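Local coordinates for protein enolase (alpha proteobacterium BAL199, PDB 3UGV) that probably carries out a magnesium-dependent lyase-type reaction on a carboxylate substrate, as a member of the mandelate racemase / muconate lactonizing branch of the enolase superfamily, at residues L75-P80 and K84-A89; L147-L150 and T154-S157; A211-V216 and L245-I250. All coordinates share one frame; numbering follows the deposited sequence.

Contact 1: L75-P80 and K84-A89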
loop_
_atom_site.group_PDB
_atom_site.type_symbol
_atom_site.label_atom_id
_atom_site.label_comp_id
_atom_site.label_asym_id
_atom_site.label_seq_id
_atom_site.Cartn_x
_atom_site.Cartn_y
_atom_site.Cartn_z
ATOM N N LEU F 75 -38.467 -2.884 -18.374
ATOM C CA LEU F 75 -37.775 -2.735 -17.111
ATOM C C LEU F 75 -38.417 -3.677 -16.110
ATOM O O LEU F 75 -39.620 -3.944 -16.186
ATOM C CB LEU F 75 -37.886 -1.291 -16.615
ATOM C CG LEU F 75 -36.960 -0.258 -17.248
ATOM C CD1 LEU F 75 -37.467 1.122 -16.957
ATOM C CD2 LEU F 75 -35.568 -0.417 -16.690
ATOM N N GLU F 76 -37.609 -4.181 -15.181
ATOM C CA GLU F 76 -38.107 -4.988 -14.077
ATOM C C GLU F 76 -37.665 -4.349 -12.774
ATOM O O GLU F 76 -36.628 -4.717 -12.220
ATOM C CB GLU F 76 -37.555 -6.409 -14.163
ATOM C CG GLU F 76 -37.695 -7.022 -15.534
ATOM C CD GLU F 76 -37.243 -8.459 -15.574
ATOM O OE1 GLU F 76 -38.023 -9.339 -15.144
ATOM O OE2 GLU F 76 -36.105 -8.705 -16.030
ATOM N N PRO F 77 -38.461 -3.394 -12.276
ATOM C CA PRO F 77 -38.087 -2.534 -11.145
ATOM C C PRO F 77 -38.368 -3.084 -9.735
ATOM O O PRO F 77 -38.122 -2.353 -8.772
ATOM C CB PRO F 77 -38.913 -1.274 -11.393
ATOM C CG PRO F 77 -40.168 -1.798 -12.018
ATOM C CD PRO F 77 -39.760 -3.010 -12.853
ATOM N N TYR F 78 -38.866 -4.311 -9.614
ATOM C CA TYR F 78 -38.998 -4.965 -8.303
ATOM C C TYR F 78 -40.174 -4.490 -7.452
ATOM O O TYR F 78 -41.013 -5.286 -7.039
ATOM C CB TYR F 78 -37.729 -4.762 -7.485
ATOM C CG TYR F 78 -36.621 -5.735 -7.756
ATOM C CD1 TYR F 78 -36.543 -6.921 -7.047
ATOM C CD2 TYR F 78 -35.627 -5.456 -8.696
ATOM C CE1 TYR F 78 -35.524 -7.819 -7.272
ATOM C CE2 TYR F 78 -34.591 -6.353 -8.934
ATOM C CZ TYR F 78 -34.549 -7.535 -8.211
ATOM O OH TYR F 78 -33.546 -8.456 -8.407
ATOM N N VAL F 79 -40.212 -3.192 -7.163
ATOM C CA VAL F 79 -41.240 -2.637 -6.296
ATOM C C VAL F 79 -42.305 -1.947 -7.129
ATOM O O VAL F 79 -42.030 -0.934 -7.775
ATOM C CB VAL F 79 -40.658 -1.661 -5.239
ATOM C CG1 VAL F 79 -39.590 -2.346 -4.434
ATOM C CG2 VAL F 79 -40.062 -0.459 -5.892
ATOM N N PRO F 80 -43.526 -2.509 -7.124
ATOM C CA PRO F 80 -44.656 -2.026 -7.930
ATOM C C PRO F 80 -44.888 -0.523 -7.787
ATOM O O PRO F 80 -45.010 0.178 -8.794
ATOM C CB PRO F 80 -45.845 -2.810 -7.363
ATOM C CG PRO F 80 -45.231 -4.098 -6.871
ATOM C CD PRO F 80 -43.887 -3.687 -6.310
ATOM N N LYS F 84 -44.756 4.314 -10.243
ATOM C CA LYS F 84 -45.353 5.652 -10.197
ATOM C C LYS F 84 -44.319 6.781 -10.160
ATOM O O LYS F 84 -44.680 7.957 -10.238
ATOM C CB LYS F 84 -46.301 5.792 -9.008
ATOM C CG LYS F 84 -47.521 4.904 -9.071
ATOM C CD LYS F 84 -48.366 5.101 -7.834
ATOM C CE LYS F 84 -47.504 5.097 -6.580
ATOM N NZ LYS F 84 -48.334 5.133 -5.345
ATOM N N TYR F 85 -43.043 6.437 -10.017
ATOM C CA TYR F 85 -41.999 7.446 -10.128
ATOM C C TYR F 85 -41.333 7.318 -11.494
ATOM O O TYR F 85 -41.008 8.321 -12.134
ATOM C CB TYR F 85 -40.941 7.313 -9.030
ATOM C CG TYR F 85 -41.425 6.833 -7.676
ATOM C CD1 TYR F 85 -42.690 7.162 -7.188
ATOM C CD2 TYR F 85 -40.601 6.043 -6.882
ATOM C CE1 TYR F 85 -43.115 6.702 -5.940
ATOM C CE2 TYR F 85 -41.008 5.583 -5.649
ATOM C CZ TYR F 85 -42.259 5.908 -5.174
ATOM O OH TYR F 85 -42.632 5.426 -3.932
ATOM N N LEU F 86 -41.149 6.075 -11.934
ATOM C CA LEU F 86 -40.409 5.772 -13.160
ATOM C C LEU F 86 -41.174 6.113 -14.431
ATOM O O LEU F 86 -40.584 6.618 -15.384
ATOM C CB LEU F 86 -39.969 4.301 -13.198
ATOM C CG LEU F 86 -38.926 3.925 -12.144
ATOM C CD1 LEU F 86 -38.789 2.407 -12.018
ATOM C CD2 LEU F 86 -37.587 4.601 -12.438
ATOM N N VAL F 87 -42.473 5.825 -14.457
ATOM C CA VAL F 87 -43.285 6.166 -15.623
ATOM C C VAL F 87 -43.265 7.675 -15.939
ATOM O O VAL F 87 -43.006 8.072 -17.080
ATOM C CB VAL F 87 -44.727 5.677 -15.476
ATOM C CG1 VAL F 87 -45.667 6.554 -16.294
ATOM C CG2 VAL F 87 -44.828 4.220 -15.891
ATOM N N PRO F 88 -43.531 8.525 -14.933
ATOM C CA PRO F 88 -43.429 9.958 -15.220
ATOM C C PRO F 88 -42.015 10.333 -15.631
ATOM O O PRO F 88 -41.846 11.157 -16.517
ATOM C CB PRO F 88 -43.785 10.611 -13.882
ATOM C CG PRO F 88 -44.626 9.599 -13.187
ATOM C CD PRO F 88 -44.045 8.271 -13.578
ATOM N N ALA F 89 -41.013 9.737 -15.001
ATOM C CA ALA F 89 -39.631 10.040 -15.356
ATOM C C ALA F 89 -39.349 9.694 -16.817
ATOM O O ALA F 89 -38.656 10.429 -17.518
ATOM C CB ALA F 89 -38.670 9.304 -14.446
#
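Pro77 O accepts a hydrogen bond from Val79 N at 2.8 Å, and the CB of the same proline meets Leu86 of the helix. With Tyr78 in between at phi 77° and psi -58°, this is a classic gamma turn, and it turns the chain after strand 71-75, a few residues before helix 83-97 begins. Across the contact the touching itself is sparse and apolar. Leu86 directs one branch at the proline, CD1 lying 3.7 Å from Pro77 CB. Its CG stands anti to the carbonyl carbon (chi1 -67°), which sends the fork out from the helix toward the proline. Leu86 also packs on Ile59 of strand 52-65 and on Leu123 and Ile126 of helix 123-142. Nearer the solvent, the backbone of Pro80 comes up to Lys84 without bonding; Pro80 O stays 4.4 Å from Lys84 N. The ammonium of Lys84 is instead engaged by Asp92 of the second subunit. The chemistry is thus divided: a short backbone bond shapes the turn, a single methyl contact with the ring carbon CB joins it to the helix, and the charge is spent on the subunit interface.

Contact 2: L147-L150 and T154-S157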
loop_
_atom_site.group_PDB
_atom_site.type_symbol
_atom_site.label_atom_id
_atom_site.label_comp_id
_atom_site.label_asym_id
_atom_site.label_seq_id
_atom_site.Cartn_x
_atom_site.Cartn_y
_atom_site.Cartn_z
ATOM N N LEU F 147 -29.501 -7.427 -32.244
ATOM C CA LEU F 147 -28.662 -6.536 -31.434
ATOM C C LEU F 147 -27.216 -7.038 -31.311
ATOM O O LEU F 147 -26.268 -6.271 -31.506
ATOM C CB LEU F 147 -29.262 -6.300 -30.047
ATOM C CG LEU F 147 -28.475 -5.306 -29.179
ATOM C CD1 LEU F 147 -28.485 -3.907 -29.781
ATOM C CD2 LEU F 147 -29.008 -5.274 -27.738
ATOM N N CYS F 148 -27.044 -8.321 -30.988
ATOM C CA CYS F 148 -25.698 -8.867 -30.846
ATOM C C CYS F 148 -24.891 -8.662 -32.127
ATOM O O CYS F 148 -23.673 -8.498 -32.081
ATOM C CB CYS F 148 -25.746 -10.348 -30.489
ATOM S SG CYS F 148 -26.669 -11.361 -31.651
ATOM N N THR F 149 -25.577 -8.668 -33.266
ATOM C CA THR F 149 -24.922 -8.446 -34.550
ATOM C C THR F 149 -24.496 -6.984 -34.702
ATOM O O THR F 149 -23.359 -6.692 -35.059
ATOM C CB THR F 149 -25.821 -8.878 -35.732
ATOM O OG1 THR F 149 -26.146 -10.266 -35.596
ATOM C CG2 THR F 149 -25.094 -8.677 -37.056
ATOM N N LEU F 150 -25.402 -6.064 -34.410
ATOM C CA LEU F 150 -25.039 -4.652 -34.413
ATOM C C LEU F 150 -23.820 -4.387 -33.522
ATOM O O LEU F 150 -23.006 -3.517 -33.818
ATOM C CB LEU F 150 -26.216 -3.797 -33.949
ATOM C CG LEU F 150 -25.920 -2.296 -33.876
ATOM C CD1 LEU F 150 -26.010 -1.715 -35.263
ATOM C CD2 LEU F 150 -26.885 -1.582 -32.940
ATOM N N THR F 154 -22.621 -12.366 -33.281
ATOM C CA THR F 154 -23.693 -13.066 -34.001
ATOM C C THR F 154 -24.580 -13.862 -33.044
ATOM O O THR F 154 -24.136 -14.263 -31.959
ATOM C CB THR F 154 -23.147 -14.081 -35.019
ATOM O OG1 THR F 154 -22.552 -15.179 -34.313
ATOM C CG2 THR F 154 -22.127 -13.443 -35.943
ATOM N N PRO F 155 -25.837 -14.107 -33.453
ATOM C CA PRO F 155 -26.780 -14.943 -32.701
ATOM C C PRO F 155 -26.219 -16.340 -32.433
ATOM O O PRO F 155 -25.516 -16.903 -33.269
ATOM C CB PRO F 155 -27.987 -15.036 -33.641
ATOM C CG PRO F 155 -27.895 -13.812 -34.485
ATOM C CD PRO F 155 -26.436 -13.574 -34.688
ATOM N N GLY F 156 -26.535 -16.897 -31.270
ATOM C CA GLY F 156 -26.049 -18.215 -30.916
ATOM C C GLY F 156 -26.429 -18.595 -29.501
ATOM O O GLY F 156 -27.318 -17.990 -28.903
ATOM N N SER F 157 -25.733 -19.590 -28.968
ATOM C CA SER F 157 -26.032 -20.154 -27.658
ATOM C C SER F 157 -25.285 -19.436 -26.534
ATOM O O SER F 157 -24.139 -19.024 -26.703
ATOM C CB SER F 157 -25.676 -21.649 -27.635
ATOM O OG SER F 157 -26.751 -22.425 -28.123
#
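Cys148 lays its sulfur over the flat peptide joining Thr154 to Pro155. SG is 3.4 Å from Pro155 N and nearly as close to the carbonyl carbon of Thr154, so it sits above the plane of the peptide. The side chain reaches this place because SG is turned between the backbone N and the carbonyl carbon (chi1 56°). From there it also touches the proline ring, with Cys148 SG 3.8 Å from Pro155 CD. The same ring carbon meets a second neighbour: Thr149 OG1 approaches Pro155 CD to 3.4 Å, and the two side chains run at a slant to each other. No hydrogen bond joins the segments, so the fit depends on shape and on a soft, polarisable sulfur. An alanine in place of Pro155 would take CG and CD away from Cys148 SG and Thr149 OG1, probably opening a gap beside both and letting the backbone here turn more freely. The polar end of Thr154 looks elsewhere, its OG1 bonding to Glu106 of the third subunit. Within the chain, Arg338 binds the carbonyl oxygens of Thr154 and Ser157. The short helix 147-150 lies between helix 123-142, where Leu147 and Leu150 pack on Trp136, and the connection that runs on into strand 157-162 alongside strand 366-368.

Contact 3: A211-V216 and L245-I250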
loop_
_atom_site.group_PDB
_atom_site.type_symbol
_atom_site.label_atom_id
_atom_site.label_comp_id
_atom_site.label_asym_id
_atom_site.label_seq_id
_atom_site.Cartn_x
_atom_site.Cartn_y
_atom_site.Cartn_z
ATOM N N ALA F 211 -29.809 -31.761 -0.072
ATOM C CA ALA F 211 -31.018 -32.357 -0.646
ATOM C C ALA F 211 -31.142 -32.084 -2.149
ATOM O O ALA F 211 -31.540 -32.959 -2.926
ATOM C CB ALA F 211 -32.253 -31.859 0.091
ATOM N N VAL F 212 -30.804 -30.865 -2.558
ATOM C CA VAL F 212 -30.836 -30.510 -3.971
ATOM C C VAL F 212 -29.858 -31.370 -4.775
ATOM O O VAL F 212 -30.198 -31.915 -5.819
ATOM C CB VAL F 212 -30.513 -29.009 -4.193
ATOM C CG1 VAL F 212 -30.185 -28.755 -5.643
ATOM C CG2 VAL F 212 -31.672 -28.126 -3.734
ATOM N N TRP F 213 -28.636 -31.486 -4.280
ATOM C CA TRP F 213 -27.623 -32.282 -4.949
ATOM C C TRP F 213 -27.959 -33.776 -4.944
ATOM O O TRP F 213 -27.645 -34.473 -5.893
ATOM C CB TRP F 213 -26.260 -32.036 -4.302
ATOM C CG TRP F 213 -25.480 -30.919 -4.947
ATOM C CD1 TRP F 213 -25.509 -30.554 -6.263
ATOM C CD2 TRP F 213 -24.553 -30.026 -4.304
ATOM N NE1 TRP F 213 -24.655 -29.496 -6.482
ATOM C CE2 TRP F 213 -24.052 -29.159 -5.298
ATOM C CE3 TRP F 213 -24.090 -29.886 -2.991
ATOM C CZ2 TRP F 213 -23.112 -28.162 -5.018
ATOM C CZ3 TRP F 213 -23.154 -28.899 -2.714
ATOM C CH2 TRP F 213 -22.680 -28.047 -3.724
ATOM N N ASP F 214 -28.585 -34.274 -3.879
ATOM C CA ASP F 214 -29.019 -35.668 -3.860
ATOM C C ASP F 214 -30.040 -35.884 -4.976
ATOM O O ASP F 214 -30.136 -36.972 -5.554
ATOM C CB ASP F 214 -29.620 -36.064 -2.498
ATOM C CG ASP F 214 -28.560 -36.176 -1.375
ATOM O OD1 ASP F 214 -27.342 -36.270 -1.687
ATOM O OD2 ASP F 214 -28.956 -36.172 -0.177
ATOM N N ALA F 215 -30.786 -34.828 -5.288
ATOM C CA ALA F 215 -31.833 -34.895 -6.305
ATOM C C ALA F 215 -31.368 -34.676 -7.749
ATOM O O ALA F 215 -31.932 -35.274 -8.668
ATOM C CB ALA F 215 -32.936 -33.900 -5.968
ATOM N N VAL F 216 -30.369 -33.819 -7.969
ATOM C CA VAL F 216 -29.975 -33.479 -9.347
ATOM C C VAL F 216 -28.506 -33.709 -9.684
ATOM O O VAL F 216 -28.091 -33.491 -10.826
ATOM C CB VAL F 216 -30.289 -32.024 -9.703
ATOM C CG1 VAL F 216 -31.744 -31.728 -9.490
ATOM C CG2 VAL F 216 -29.410 -31.071 -8.871
ATOM N N LEU F 245 -18.548 -26.701 0.702
ATOM C CA LEU F 245 -19.614 -27.448 0.042
ATOM C C LEU F 245 -19.361 -27.701 -1.440
ATOM O O LEU F 245 -19.987 -28.573 -2.032
ATOM C CB LEU F 245 -20.940 -26.709 0.158
ATOM C CG LEU F 245 -21.712 -26.714 1.472
ATOM C CD1 LEU F 245 -23.119 -26.224 1.186
ATOM C CD2 LEU F 245 -21.739 -28.112 2.080
ATOM N N GLY F 246 -18.492 -26.914 -2.061
ATOM C CA GLY F 246 -18.310 -27.025 -3.502
ATOM C C GLY F 246 -19.296 -26.200 -4.322
ATOM O O GLY F 246 -19.607 -26.557 -5.452
ATOM N N LEU F 247 -19.775 -25.086 -3.769
ATOM C CA LEU F 247 -20.689 -24.191 -4.494
ATOM C C LEU F 247 -19.989 -23.507 -5.661
ATOM O O LEU F 247 -18.767 -23.316 -5.633
ATOM C CB LEU F 247 -21.236 -23.114 -3.558
ATOM C CG LEU F 247 -21.935 -23.636 -2.310
ATOM C CD1 LEU F 247 -22.204 -22.494 -1.356
ATOM C CD2 LEU F 247 -23.228 -24.375 -2.705
ATOM N N GLU F 248 -20.758 -23.145 -6.683
ATOM C CA GLU F 248 -20.215 -22.439 -7.840
ATOM C C GLU F 248 -19.834 -21.009 -7.432
ATOM O O GLU F 248 -18.780 -20.506 -7.796
ATOM C CB GLU F 248 -21.235 -22.396 -8.968
ATOM C CG GLU F 248 -20.828 -21.510 -10.151
ATOM C CD GLU F 248 -19.892 -22.196 -11.134
ATOM O OE1 GLU F 248 -19.622 -23.410 -10.966
ATOM O OE2 GLU F 248 -19.442 -21.521 -12.090
ATOM N N TRP F 249 -20.694 -20.363 -6.656
ATOM C CA TRP F 249 -20.326 -19.100 -6.029
ATOM C C TRP F 249 -21.261 -18.755 -4.899
ATOM O O TRP F 249 -22.328 -19.354 -4.772
ATOM C CB TRP F 249 -20.297 -17.955 -7.043
ATOM C CG TRP F 249 -21.640 -17.480 -7.572
ATOM C CD1 TRP F 249 -22.693 -16.972 -6.848
ATOM C CD2 TRP F 249 -22.030 -17.390 -8.950
ATOM N NE1 TRP F 249 -23.722 -16.611 -7.693
ATOM C CE2 TRP F 249 -23.330 -16.843 -8.987
ATOM C CE3 TRP F 249 -21.404 -17.721 -10.156
ATOM C CZ2 TRP F 249 -24.015 -16.636 -10.180
ATOM C CZ3 TRP F 249 -22.090 -17.515 -11.337
ATOM C CH2 TRP F 249 -23.380 -16.982 -11.341
ATOM N N ILE F 250 -20.847 -17.784 -4.087
ATOM C CA ILE F 250 -21.677 -17.218 -3.029
ATOM C C ILE F 250 -21.968 -15.742 -3.342
ATOM O O ILE F 250 -21.046 -14.941 -3.573
ATOM C CB ILE F 250 -20.972 -17.325 -1.676
ATOM C CG1 ILE F 250 -20.736 -18.793 -1.318
ATOM C CG2 ILE F 250 -21.764 -16.623 -0.582
ATOM C CD1 ILE F 250 -19.724 -18.955 -0.203
#
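This is aromatic packing of a helix residue against a loop, at the end of the barrel where its strands begin: Trp213 of helix 202-216 reaches over to the turn that leads into strand 249-251. The six-membered half of the indole makes all the contact. Two of its carbons, CH2 and CZ3, converge on one backbone oxygen, with Trp213 CH2 3.2 Å from Leu245 O. Trp213 CH2 also lies 3.8 Å from Gly246 O. Leu247 brings the CD2 branch to 3.8 Å from Trp213 CH2, helped by a chi1 of -56° that puts CG beside its own backbone N, and the CB of Leu245 comes to 4.2 Å from Trp213 CZ3. Between the two leucines the chain passes through Gly246 with phi at 86° and psi at 29°. Here a beta carbon would be pressed against the preceding carbonyl oxygen, and it would also point toward the indole. Trp213 rests on Leu222 of strand 221-225, and Leu247 on Ile242 of helix 232-242, so the contact joins helix 202-216 to the loop between helix 232-242 and strand 249-251. The side chain of Leu247 is about 12 Å from a bound magnesium ion, too far for direct coordination. Both carbonyl oxygens lie obliquely to the ring, so any C-H attraction to them is at most weak and poorly aimed. The indole N-H bond to Thr220 O, in the loop after its own helix, probably fixes the ring's orientation, and packing alone joins it to the turn.

Followed from the N terminus, the three contacts come strictly in series; none nests within another or crosses it. Contact 1 closes a tight loop where the antiparallel sheet of the N-terminal domain gives way to helix 83-97. Contact 2 closes an equally short one further on, between helix 147-150 and the entry to strand 157-162. Contact 3 spans more chain: 28 residues separate its segments, including strand 221-225 and helix 232-242, and it ties helix 202-216 to the loop entering strand 249-251. The sites remain well apart, with centres 29 to 35 Å from each other, and contacts 1 and 3 lie on opposite sides of the chain's centre.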